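Local coordinates for putative endonuclease/exonuclease/phosphatase family protein (Bacteroides vulgatus ATCC 8482, PDB 3G6S) that probably hydrolyses phosphodiester bonds in nucleic acids, like other DNase I-like endonucleases and exonucleases, though its own substrate is not established, at residues D86-L91 with F123-T128; R5-N10 with H37-V42; L153-I158 with N188-K193; R116-A121 with M133-H138. All coordinates share one frame; numbering follows the deposited sequence.

Contact 1. Residues D86-L91 with F123-T128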
# COMPACT_ATOMS: atom_id res chain seq x y z
N ASP A 86 -16.81 -8.47 -6.83
CA ASP A 86 -17.98 -8.05 -7.59
C ASP A 86 -17.89 -6.64 -8.18
O ASP A 86 -18.63 -6.31 -9.10
CB ASP A 86 -19.24 -8.17 -6.71
CG ASP A 86 -19.13 -7.38 -5.41
OD1 ASP A 86 -18.26 -7.71 -4.57
OD2 ASP A 86 -19.93 -6.43 -5.23
N LYS A 87 -17.00 -5.81 -7.66
CA LYS A 87 -16.87 -4.46 -8.18
C LYS A 87 -15.82 -4.29 -9.27
O LYS A 87 -16.06 -3.58 -10.25
CB LYS A 87 -16.54 -3.47 -7.06
CG LYS A 87 -17.72 -2.92 -6.32
CD LYS A 87 -17.33 -1.55 -5.78
CE LYS A 87 -18.40 -0.92 -4.92
NZ LYS A 87 -17.97 0.44 -4.52
N TYR A 88 -14.67 -4.93 -9.11
CA TYR A 88 -13.59 -4.79 -10.08
C TYR A 88 -13.08 -6.10 -10.67
O TYR A 88 -13.04 -7.13 -9.99
CB TYR A 88 -12.41 -4.07 -9.42
CG TYR A 88 -12.85 -2.88 -8.61
CD1 TYR A 88 -13.15 -1.66 -9.21
CD2 TYR A 88 -13.02 -3.00 -7.23
CE1 TYR A 88 -13.62 -0.59 -8.47
CE2 TYR A 88 -13.49 -1.93 -6.47
CZ TYR A 88 -13.80 -0.74 -7.09
OH TYR A 88 -14.29 0.31 -6.35
N GLU A 89 -12.67 -6.04 -11.93
CA GLU A 89 -12.13 -7.21 -12.61
C GLU A 89 -10.65 -6.95 -12.85
O GLU A 89 -10.25 -5.83 -13.17
CB GLU A 89 -12.83 -7.42 -13.94
CG GLU A 89 -12.42 -8.71 -14.63
CD GLU A 89 -12.66 -8.64 -16.13
OE1 GLU A 89 -13.75 -8.18 -16.54
OE2 GLU A 89 -11.75 -9.04 -16.89
N VAL A 90 -9.83 -7.98 -12.70
CA VAL A 90 -8.40 -7.85 -12.90
C VAL A 90 -8.04 -8.22 -14.34
O VAL A 90 -8.12 -9.39 -14.71
CB VAL A 90 -7.61 -8.76 -11.96
CG1 VAL A 90 -6.14 -8.73 -12.31
CG2 VAL A 90 -7.83 -8.32 -10.52
N LEU A 91 -7.64 -7.23 -15.14
CA LEU A 91 -7.28 -7.51 -16.53
C LEU A 91 -5.89 -8.15 -16.57
O LEU A 91 -5.63 -9.05 -17.37
CB LEU A 91 -7.28 -6.23 -17.35
CG LEU A 91 -8.65 -5.56 -17.52
CD1 LEU A 91 -8.49 -4.25 -18.25
CD2 LEU A 91 -9.59 -6.50 -18.27
N PHE A 123 -6.82 -2.79 -13.31
CA PHE A 123 -8.22 -3.03 -12.98
C PHE A 123 -9.21 -2.47 -13.98
O PHE A 123 -8.86 -1.70 -14.86
CB PHE A 123 -8.56 -2.39 -11.63
CG PHE A 123 -8.07 -3.16 -10.45
CD1 PHE A 123 -8.62 -4.40 -10.14
CD2 PHE A 123 -7.10 -2.64 -9.61
CE1 PHE A 123 -8.21 -5.10 -9.00
CE2 PHE A 123 -6.68 -3.33 -8.47
CZ PHE A 123 -7.25 -4.57 -8.17
N LYS A 124 -10.46 -2.88 -13.83
CA LYS A 124 -11.53 -2.39 -14.68
C LYS A 124 -12.76 -2.35 -13.82
O LYS A 124 -13.08 -3.33 -13.15
CB LYS A 124 -11.79 -3.30 -15.88
CG LYS A 124 -12.86 -2.72 -16.81
CD LYS A 124 -13.89 -3.75 -17.26
CE LYS A 124 -13.33 -4.69 -18.33
NZ LYS A 124 -14.35 -5.68 -18.76
N ASP A 125 -13.45 -1.23 -13.83
CA ASP A 125 -14.66 -1.10 -13.05
C ASP A 125 -15.75 -1.82 -13.84
O ASP A 125 -16.18 -1.34 -14.88
CB ASP A 125 -15.03 0.38 -12.88
CG ASP A 125 -16.18 0.58 -11.93
OD1 ASP A 125 -15.94 1.08 -10.80
OD2 ASP A 125 -17.33 0.24 -12.29
N LYS A 126 -16.17 -2.98 -13.35
CA LYS A 126 -17.20 -3.74 -14.05
C LYS A 126 -18.58 -3.15 -13.86
O LYS A 126 -19.52 -3.84 -13.52
CB LYS A 126 -17.18 -5.21 -13.61
CG LYS A 126 -17.38 -5.42 -12.14
CD LYS A 126 -16.53 -6.58 -11.64
CE LYS A 126 -16.81 -7.87 -12.37
NZ LYS A 126 -16.07 -8.99 -11.74
N ALA A 127 -18.69 -1.85 -14.09
CA ALA A 127 -19.96 -1.15 -13.96
C ALA A 127 -19.86 0.09 -14.83
O ALA A 127 -20.83 0.47 -15.47
CB ALA A 127 -20.22 -0.76 -12.50
N THR A 128 -18.68 0.70 -14.86
CA THR A 128 -18.46 1.89 -15.67
C THR A 128 -17.50 1.59 -16.82
O THR A 128 -17.41 2.36 -17.78
CB THR A 128 -17.86 3.04 -14.83
OG1 THR A 128 -16.52 2.71 -14.44
CG2 THR A 128 -18.70 3.28 -13.58

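Contact 2. Residues R5-N10 with H37-V42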
# COMPACT_ATOMS: atom_id res chain seq x y z
N ARG A 5 -12.96 3.80 -2.90
CA ARG A 5 -12.35 4.08 -1.61
C ARG A 5 -11.08 3.22 -1.52
O ARG A 5 -11.14 2.01 -1.37
CB ARG A 5 -13.31 3.74 -0.48
CG ARG A 5 -12.71 3.99 0.88
CD ARG A 5 -13.80 4.00 1.93
NE ARG A 5 -14.72 5.10 1.68
CZ ARG A 5 -15.88 5.26 2.31
NH1 ARG A 5 -16.26 4.37 3.23
NH2 ARG A 5 -16.65 6.29 2.03
N TRP A 6 -9.94 3.89 -1.62
CA TRP A 6 -8.64 3.24 -1.59
C TRP A 6 -8.03 3.27 -0.20
O TRP A 6 -8.38 4.10 0.63
CB TRP A 6 -7.74 3.99 -2.57
CG TRP A 6 -6.82 3.12 -3.37
CD1 TRP A 6 -5.67 2.50 -2.95
CD2 TRP A 6 -6.94 2.83 -4.76
NE1 TRP A 6 -5.07 1.84 -3.99
CE2 TRP A 6 -5.84 2.01 -5.12
CE3 TRP A 6 -7.88 3.15 -5.74
CZ2 TRP A 6 -5.64 1.55 -6.42
CZ3 TRP A 6 -7.69 2.69 -7.04
CH2 TRP A 6 -6.58 1.88 -7.36
N ALA A 7 -7.09 2.35 0.06
CA ALA A 7 -6.42 2.32 1.36
C ALA A 7 -5.09 1.58 1.34
O ALA A 7 -4.94 0.55 0.68
CB ALA A 7 -7.34 1.68 2.40
N THR A 8 -4.11 2.14 2.05
CA THR A 8 -2.80 1.52 2.17
C THR A 8 -2.64 1.19 3.65
O THR A 8 -2.94 2.02 4.51
CB THR A 8 -1.65 2.46 1.73
OG1 THR A 8 -0.39 1.80 1.90
CG2 THR A 8 -1.65 3.75 2.56
N PHE A 9 -2.19 -0.03 3.96
CA PHE A 9 -2.06 -0.43 5.34
C PHE A 9 -1.01 -1.51 5.62
O PHE A 9 -1.02 -2.59 5.03
CB PHE A 9 -3.44 -0.90 5.82
CG PHE A 9 -3.48 -1.27 7.27
CD1 PHE A 9 -2.82 -0.50 8.22
CD2 PHE A 9 -4.21 -2.38 7.68
CE1 PHE A 9 -2.89 -0.83 9.57
CE2 PHE A 9 -4.29 -2.72 9.04
CZ PHE A 9 -3.63 -1.94 9.99
N ASN A 10 -0.09 -1.19 6.53
CA ASN A 10 0.96 -2.13 6.94
C ASN A 10 0.34 -2.87 8.13
O ASN A 10 0.01 -2.26 9.14
CB ASN A 10 2.21 -1.36 7.40
CG ASN A 10 3.40 -2.28 7.71
OD1 ASN A 10 3.23 -3.38 8.24
ND2 ASN A 10 4.60 -1.81 7.41
N HIS A 37 -15.42 -0.07 6.95
CA HIS A 37 -15.18 1.14 6.17
C HIS A 37 -15.40 0.92 4.69
O HIS A 37 -15.19 1.82 3.89
CB HIS A 37 -13.77 1.65 6.43
CG HIS A 37 -13.59 2.27 7.78
ND1 HIS A 37 -13.55 1.52 8.94
CD2 HIS A 37 -13.49 3.56 8.16
CE1 HIS A 37 -13.44 2.33 9.97
NE2 HIS A 37 -13.40 3.58 9.53
N GLU A 38 -15.86 -0.28 4.34
CA GLU A 38 -16.14 -0.65 2.96
C GLU A 38 -15.04 -0.31 1.98
O GLU A 38 -15.27 0.35 0.97
CB GLU A 38 -17.44 0.00 2.50
CG GLU A 38 -18.64 -0.53 3.22
CD GLU A 38 -19.92 0.05 2.67
OE1 GLU A 38 -20.11 1.28 2.79
OE2 GLU A 38 -20.72 -0.74 2.12
N LEU A 39 -13.84 -0.75 2.30
CA LEU A 39 -12.69 -0.51 1.44
C LEU A 39 -12.89 -1.23 0.10
O LEU A 39 -13.26 -2.39 0.07
CB LEU A 39 -11.43 -1.01 2.16
CG LEU A 39 -10.70 0.04 3.01
CD1 LEU A 39 -11.69 0.95 3.72
CD2 LEU A 39 -9.79 -0.67 3.99
N ASP A 40 -12.66 -0.52 -1.00
CA ASP A 40 -12.81 -1.09 -2.33
C ASP A 40 -11.52 -1.76 -2.77
O ASP A 40 -11.54 -2.85 -3.33
CB ASP A 40 -13.16 -0.01 -3.36
CG ASP A 40 -14.60 0.47 -3.26
OD1 ASP A 40 -15.51 -0.39 -3.24
OD2 ASP A 40 -14.81 1.70 -3.23
N ILE A 41 -10.41 -1.08 -2.52
CA ILE A 41 -9.09 -1.59 -2.89
C ILE A 41 -8.12 -1.28 -1.77
O ILE A 41 -8.06 -0.15 -1.29
CB ILE A 41 -8.60 -0.96 -4.20
CG1 ILE A 41 -9.51 -1.39 -5.34
CG2 ILE A 41 -7.17 -1.40 -4.48
CD1 ILE A 41 -9.20 -0.70 -6.65
N VAL A 42 -7.36 -2.29 -1.36
CA VAL A 42 -6.41 -2.12 -0.28
C VAL A 42 -5.03 -2.68 -0.63
O VAL A 42 -4.92 -3.82 -1.07
CB VAL A 42 -6.88 -2.86 1.00
CG1 VAL A 42 -5.98 -2.50 2.17
CG2 VAL A 42 -8.32 -2.53 1.29

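Contact 3. Residues L153-I158 with N188-K193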
# COMPACT_ATOMS: atom_id res chain seq x y z
N LEU A 153 11.64 3.43 -10.83
CA LEU A 153 11.26 2.16 -11.42
C LEU A 153 9.74 2.04 -11.50
O LEU A 153 9.20 1.62 -12.52
CB LEU A 153 11.85 1.01 -10.61
CG LEU A 153 11.38 -0.41 -10.90
CD1 LEU A 153 11.67 -0.79 -12.34
CD2 LEU A 153 12.07 -1.36 -9.94
N ILE A 154 9.06 2.41 -10.42
CA ILE A 154 7.61 2.34 -10.39
C ILE A 154 7.01 3.24 -11.45
O ILE A 154 6.10 2.83 -12.18
CB ILE A 154 7.08 2.72 -8.98
CG1 ILE A 154 7.47 1.62 -7.99
CG2 ILE A 154 5.56 2.92 -9.01
CD1 ILE A 154 7.22 1.99 -6.54
N ILE A 155 7.52 4.47 -11.56
CA ILE A 155 7.01 5.39 -12.56
C ILE A 155 7.12 4.78 -13.95
O ILE A 155 6.16 4.81 -14.73
CB ILE A 155 7.75 6.74 -12.54
CG1 ILE A 155 7.45 7.49 -11.24
CG2 ILE A 155 7.33 7.59 -13.73
CD1 ILE A 155 7.99 8.90 -11.18
N ARG A 156 8.28 4.20 -14.27
CA ARG A 156 8.47 3.58 -15.59
C ARG A 156 7.52 2.41 -15.85
O ARG A 156 7.18 2.13 -17.00
CB ARG A 156 9.91 3.10 -15.75
CG ARG A 156 10.95 4.20 -15.69
CD ARG A 156 12.22 3.75 -16.39
NE ARG A 156 12.80 2.56 -15.77
CZ ARG A 156 13.52 2.57 -14.66
NH1 ARG A 156 13.76 3.71 -14.03
NH2 ARG A 156 14.01 1.43 -14.17
N LYS A 157 7.10 1.72 -14.79
CA LYS A 157 6.19 0.59 -14.92
C LYS A 157 4.75 1.06 -15.09
O LYS A 157 3.95 0.40 -15.74
CB LYS A 157 6.29 -0.32 -13.69
CG LYS A 157 7.71 -0.80 -13.40
CD LYS A 157 8.24 -1.77 -14.46
CE LYS A 157 7.51 -3.11 -14.38
NZ LYS A 157 8.12 -4.15 -15.25
N ILE A 158 4.42 2.21 -14.50
CA ILE A 158 3.08 2.75 -14.63
C ILE A 158 2.89 3.23 -16.06
O ILE A 158 1.83 3.02 -16.65
CB ILE A 158 2.83 3.93 -13.67
CG1 ILE A 158 2.69 3.42 -12.23
CG2 ILE A 158 1.57 4.67 -14.09
CD1 ILE A 158 2.68 4.57 -11.19
N ASN A 188 8.81 14.58 -10.27
CA ASN A 188 9.24 13.93 -11.50
C ASN A 188 8.40 14.41 -12.68
O ASN A 188 7.26 14.84 -12.50
CB ASN A 188 9.12 12.42 -11.34
CG ASN A 188 9.63 11.66 -12.53
OD1 ASN A 188 8.94 11.49 -13.53
ND2 ASN A 188 10.87 11.19 -12.44
N GLU A 189 8.98 14.35 -13.87
CA GLU A 189 8.30 14.76 -15.10
C GLU A 189 6.93 14.09 -15.18
O GLU A 189 5.98 14.65 -15.73
CB GLU A 189 9.19 14.39 -16.28
CG GLU A 189 8.70 14.86 -17.63
CD GLU A 189 9.79 14.72 -18.68
OE1 GLU A 189 10.34 13.61 -18.83
OE2 GLU A 189 10.09 15.73 -19.35
N PHE A 190 6.83 12.87 -14.65
CA PHE A 190 5.57 12.13 -14.61
C PHE A 190 5.02 12.52 -13.24
O PHE A 190 5.50 12.05 -12.20
CB PHE A 190 5.84 10.62 -14.70
CG PHE A 190 4.60 9.77 -14.67
CD1 PHE A 190 4.02 9.39 -13.46
CD2 PHE A 190 4.00 9.35 -15.86
CE1 PHE A 190 2.87 8.60 -13.44
CE2 PHE A 190 2.84 8.56 -15.85
CZ PHE A 190 2.27 8.18 -14.64
N VAL A 191 4.03 13.42 -13.25
CA VAL A 191 3.40 13.94 -12.04
C VAL A 191 2.66 12.92 -11.20
O VAL A 191 1.89 12.10 -11.71
CB VAL A 191 2.42 15.10 -12.36
CG1 VAL A 191 1.80 15.64 -11.08
CG2 VAL A 191 3.15 16.22 -13.10
N MSE A 192 2.90 12.99 -9.89
CA MSE A 192 2.29 12.12 -8.90
C MSE A 192 1.97 13.00 -7.71
O MSE A 192 2.86 13.58 -7.11
CB MSE A 192 3.27 11.02 -8.49
CG MSE A 192 3.59 10.05 -9.60
SE MSE A 192 2.61 8.40 -9.40
CE MSE A 192 4.13 7.28 -8.99
N LYS A 193 0.69 13.10 -7.39
CA LYS A 193 0.26 13.93 -6.27
C LYS A 193 0.18 13.12 -4.97
O LYS A 193 -0.09 11.92 -4.98
CB LYS A 193 -1.12 14.52 -6.57
CG LYS A 193 -1.23 15.25 -7.91
CD LYS A 193 -0.52 16.60 -7.91
CE LYS A 193 -0.83 17.36 -9.20
NZ LYS A 193 -0.31 18.76 -9.23

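Contact 4. Residues R116-A121 with M133-H138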
# COMPACT_ATOMS: atom_id res chain seq x y z
N ARG A 116 13.04 -6.19 -1.64
CA ARG A 116 11.79 -5.43 -1.71
C ARG A 116 11.03 -5.69 -3.01
O ARG A 116 11.62 -6.06 -4.03
CB ARG A 116 12.09 -3.94 -1.56
CG ARG A 116 12.75 -3.57 -0.23
CD ARG A 116 11.82 -3.82 0.95
NE ARG A 116 12.54 -3.83 2.22
CZ ARG A 116 11.97 -3.86 3.42
NH1 ARG A 116 10.65 -3.88 3.54
NH2 ARG A 116 12.73 -3.87 4.52
N ILE A 117 9.71 -5.50 -2.98
CA ILE A 117 8.89 -5.72 -4.16
C ILE A 117 7.73 -4.74 -4.30
O ILE A 117 7.40 -3.98 -3.38
CB ILE A 117 8.24 -7.12 -4.17
CG1 ILE A 117 7.38 -7.30 -2.92
CG2 ILE A 117 9.31 -8.19 -4.28
CD1 ILE A 117 6.63 -8.61 -2.86
N ALA A 118 7.11 -4.78 -5.47
CA ALA A 118 5.95 -3.96 -5.78
C ALA A 118 4.99 -4.88 -6.51
O ALA A 118 5.40 -5.61 -7.41
CB ALA A 118 6.35 -2.79 -6.67
N THR A 119 3.73 -4.90 -6.10
CA THR A 119 2.73 -5.73 -6.78
C THR A 119 1.76 -4.75 -7.44
O THR A 119 1.35 -3.77 -6.82
CB THR A 119 1.98 -6.65 -5.78
OG1 THR A 119 2.86 -7.71 -5.36
CG2 THR A 119 0.75 -7.27 -6.43
N TRP A 120 1.43 -5.01 -8.70
CA TRP A 120 0.52 -4.14 -9.45
C TRP A 120 -0.60 -4.91 -10.11
O TRP A 120 -0.54 -6.13 -10.25
CB TRP A 120 1.27 -3.36 -10.54
CG TRP A 120 1.89 -4.23 -11.59
CD1 TRP A 120 3.15 -4.73 -11.60
CD2 TRP A 120 1.25 -4.73 -12.79
NE1 TRP A 120 3.35 -5.51 -12.72
CE2 TRP A 120 2.20 -5.52 -13.46
CE3 TRP A 120 -0.03 -4.58 -13.34
CZ2 TRP A 120 1.91 -6.17 -14.67
CZ3 TRP A 120 -0.32 -5.23 -14.55
CH2 TRP A 120 0.66 -6.01 -15.20
N ALA A 121 -1.61 -4.17 -10.56
CA ALA A 121 -2.75 -4.78 -11.22
C ALA A 121 -3.51 -3.76 -12.04
O ALA A 121 -3.78 -2.65 -11.58
CB ALA A 121 -3.67 -5.41 -10.19
N MSE A 133 -4.95 1.65 -12.81
CA MSE A 133 -3.95 0.77 -12.28
C MSE A 133 -3.66 1.01 -10.82
O MSE A 133 -3.74 2.14 -10.33
CB MSE A 133 -2.67 0.90 -13.08
CG MSE A 133 -1.56 -0.00 -12.61
SE MSE A 133 0.05 0.37 -13.57
CE MSE A 133 0.80 -1.40 -13.51
N ALA A 134 -3.34 -0.07 -10.13
CA ALA A 134 -3.02 0.00 -8.72
C ALA A 134 -1.64 -0.61 -8.54
O ALA A 134 -1.35 -1.68 -9.08
CB ALA A 134 -4.04 -0.76 -7.90
N VAL A 135 -0.80 0.08 -7.78
CA VAL A 135 0.54 -0.41 -7.49
C VAL A 135 0.73 -0.27 -5.99
O VAL A 135 0.51 0.79 -5.42
CB VAL A 135 1.63 0.41 -8.24
CG1 VAL A 135 3.01 -0.14 -7.90
CG2 VAL A 135 1.39 0.31 -9.73
N ASN A 136 1.13 -1.37 -5.35
CA ASN A 136 1.35 -1.42 -3.91
C ASN A 136 2.77 -1.87 -3.66
O ASN A 136 3.22 -2.87 -4.23
CB ASN A 136 0.39 -2.42 -3.28
CG ASN A 136 0.48 -2.41 -1.78
OD1 ASN A 136 0.38 -1.34 -1.16
ND2 ASN A 136 0.66 -3.58 -1.17
N THR A 137 3.49 -1.16 -2.81
CA THR A 137 4.87 -1.53 -2.57
C THR A 137 5.33 -1.30 -1.12
O THR A 137 4.59 -0.76 -0.31
CB THR A 137 5.76 -0.74 -3.55
OG1 THR A 137 7.13 -1.12 -3.37
CG2 THR A 137 5.61 0.75 -3.34
N HIS A 138 6.55 -1.74 -0.82
CA HIS A 138 7.17 -1.59 0.51
C HIS A 138 8.65 -1.27 0.30
O HIS A 138 9.42 -2.13 -0.12
CB HIS A 138 7.06 -2.88 1.33
CG HIS A 138 7.36 -2.70 2.78
ND1 HIS A 138 7.86 -1.52 3.30
CD2 HIS A 138 7.19 -3.53 3.84
CE1 HIS A 138 7.98 -1.64 4.61
NE2 HIS A 138 7.58 -2.84 4.96
O HOH W 1 8.66 -4.88 -0.25

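Contact 1. Residues D86-L91 with F123-T128
Glu89 and Lys124 both carry CG anti to the backbone N (chi1 -173° and -177°), and their side chains lie side by side, pointing the same way. They are a hydrogen-bonded pair of two antiparallel strands at the border of one sheet of the DNase I-like fold. Glu89 stays extended beyond CG, while Lys124 bends at chi2 and chi3. The salt bridge between Glu89 OE1 and Lys124 NZ is long, 3.4 Å, and therefore weak. The backbone bond of the pair is firmer: Glu89 N reaches Lys124 O at 3.0 Å. The return bond is weak. Past the strand end, Lys126 N donates to Lys87 O at 3.2 Å. Lys126 centres an inverse gamma turn there, and its CG and CD lie against the carbonyl oxygens of Lys87 and Asp86. Its NZ is bonded to Lys85 O.

Tyr88, Val90, Phe123 and Asp125 occupy the other face. Tyr88 packs on Val4 and Asp125 on Thr2, both of strand 2-10 in the second sheet. Asp125 OD2 also accepts from Thr128 N, an Asx motif. The Tyr88 ring stands 85° from the Asp125 carboxylate, with CE1 3.7 Å from OD1. At the other end of this face, Val90 CG2 touches Phe123 CE1 at 3.6 Å.

Contact 2. Residues R5-N10 with H37-V42
Arg5 O accepts two backbone N-H groups, from Asp40 N at 3.0 Å and from Ile41 N at 3.4 Å, the second bond weak. The Asp40 donor lies in the carbonyl plane. Asp40 answers with its side chain: OD2 uses its anti lone pair to take Arg5 N at 2.8 Å, almost straight at 176°. Arg5 also reaches back with NH1 to His37 O, 2.8 Å away. That oxygen lies close to the guanidinium plane, but NH1 sits above the carbonyl plane of His37. Arg5 NE forms a salt bridge with Asp257.

The segments belong to a beta-alpha-beta unit, strand 2-10, helix 27-36 and strand 41-45, and the two strands run parallel. Glu38 ends the helix in a Schellman motif. Trp6 and Ile41 lie side by side on one face of the sheet. Ile41 CD1 makes a CH-pi contact 4.0 Å from the centroid of the six-membered ring of Trp6. Ile41 CG2 lies over the same indole, 3.7 Å from Trp6 CE2, a carbon where the two rings join. On the other face, Ala7 CB meets Leu39 CD2 at 3.7 Å. Asp40 OD1 is paired with Lys87 NZ. With one oxygen on a lysine and the other on a backbone N-H, the buried carboxylate of Asp40 probably stays ionised.

Contact 3. Residues L153-I158 with N188-K193
Ile155 sends its two branches to different partners across the contact. CD1 meets the amide of Asn188 tip to tip, 3.5 Å from CG. CG2 lies 3.5 Å from Phe190 CB, and also touches CG and CD1 at the near end of the ring. One turn on, Ile158 crosses Phe190 at about a right angle, with CG2 3.6 Å from CZ. The two isoleucines thus touch opposite ends of one phenylalanine. Selenomethionine Met192 adds its methyl group: CE is 3.8 Å from Ile158 CD1 and 4.0 Å from Ile155 CG1. No hydrogen bond crosses the contact.

This is helix-to-loop packing on the outer side of a sheet in the DNase I-like fold. The helix is 144-161, and the loop runs from helix 180-186 to strand 193-194. Met192 and Ile158 both rest on Val169 of strand 167-172, while Ile154 packs on Val169 and Phe139.

The loop is held in shape by an Asx turn. Asn188 has CG anti to the backbone N (chi1 -176°), and OD1 takes Phe190 N at 2.8 Å in a nearly straight bond. Further out, Phe190 also touches Lys159 and Thr229, and Lys193 is joined to Val228 by backbone bonding.

Contact 4. Residues R116-A121 with M133-H138
Thr119 and Asn136 exchange two backbone hydrogen bonds of 2.8 Å, Thr119 N to Asn136 O and Asn136 N to Thr119 O. They pair the strands of a beta hairpin, 117-125 with 131-138, inside one sheet of the DNase I-like fold. Ala121 and Ala134 repeat this pair of hydrogen bonds two residues on.

Toward the open end of the hairpin the polar links change. Thr137 OG1, anti to its backbone N, donates to Ile117 O at 2.9 Å from above the carbonyl plane. Next to it a water accepts from Ile117 N and donates to His138 O, bridging the strands. Asn136 looks to other partners with its side chain: OD1 accepts from Thr170 OG1, and ND2 donates to Met44 O and Ala79 O. They tie the hairpin to neighbouring strand 167-172 and, through Met44, to strand 41-45 in the other sheet.

Apolar contacts fill the face with Ala118, Trp120, Val135 and Thr137, which turns to helix 144-161. Trp120 CB touches Val135 CG2 at 3.8 Å. Trp120 CG sits between the backbone N and the carbonyl carbon (chi1 63°), 3.6 Å from the CE of selenomethionine Met133. That methyl comes against the indole obliquely, nearest CE3 and CD2.

At the open end, Arg116 and His138 cross. Their guanidinium and ring planes are 69° apart, and Arg116 NH1 lies over the centre of the ring, 3.5 Å from His138 NE2.

Overall arrangement
Contact 2 closes first along the chain. Contacts 1 and 4 then alternate their segments, and contact 3 follows. Contacts 1 and 4 lie in the same sheet and share strand 117-125, with centres about 18 Å apart. Contact 2 lies in the other sheet, with its centre about 14 Å from that of contact 4. Trp6 against Ala134 and Ile41 against Phe123 join the two sheets. Contact 3 joins helix 144-161 to a loop; the helix itself lies on the outer side of the contact 4 sheet, where Ile154 meets Thr137. It does not touch contacts 1 or 2. Asn10 and His138 come close where the sheets meet. Asn10 ND2 hydrogen-bonds Glu46 and Asp172, consistent with the active-site end of DNase I-like enzymes.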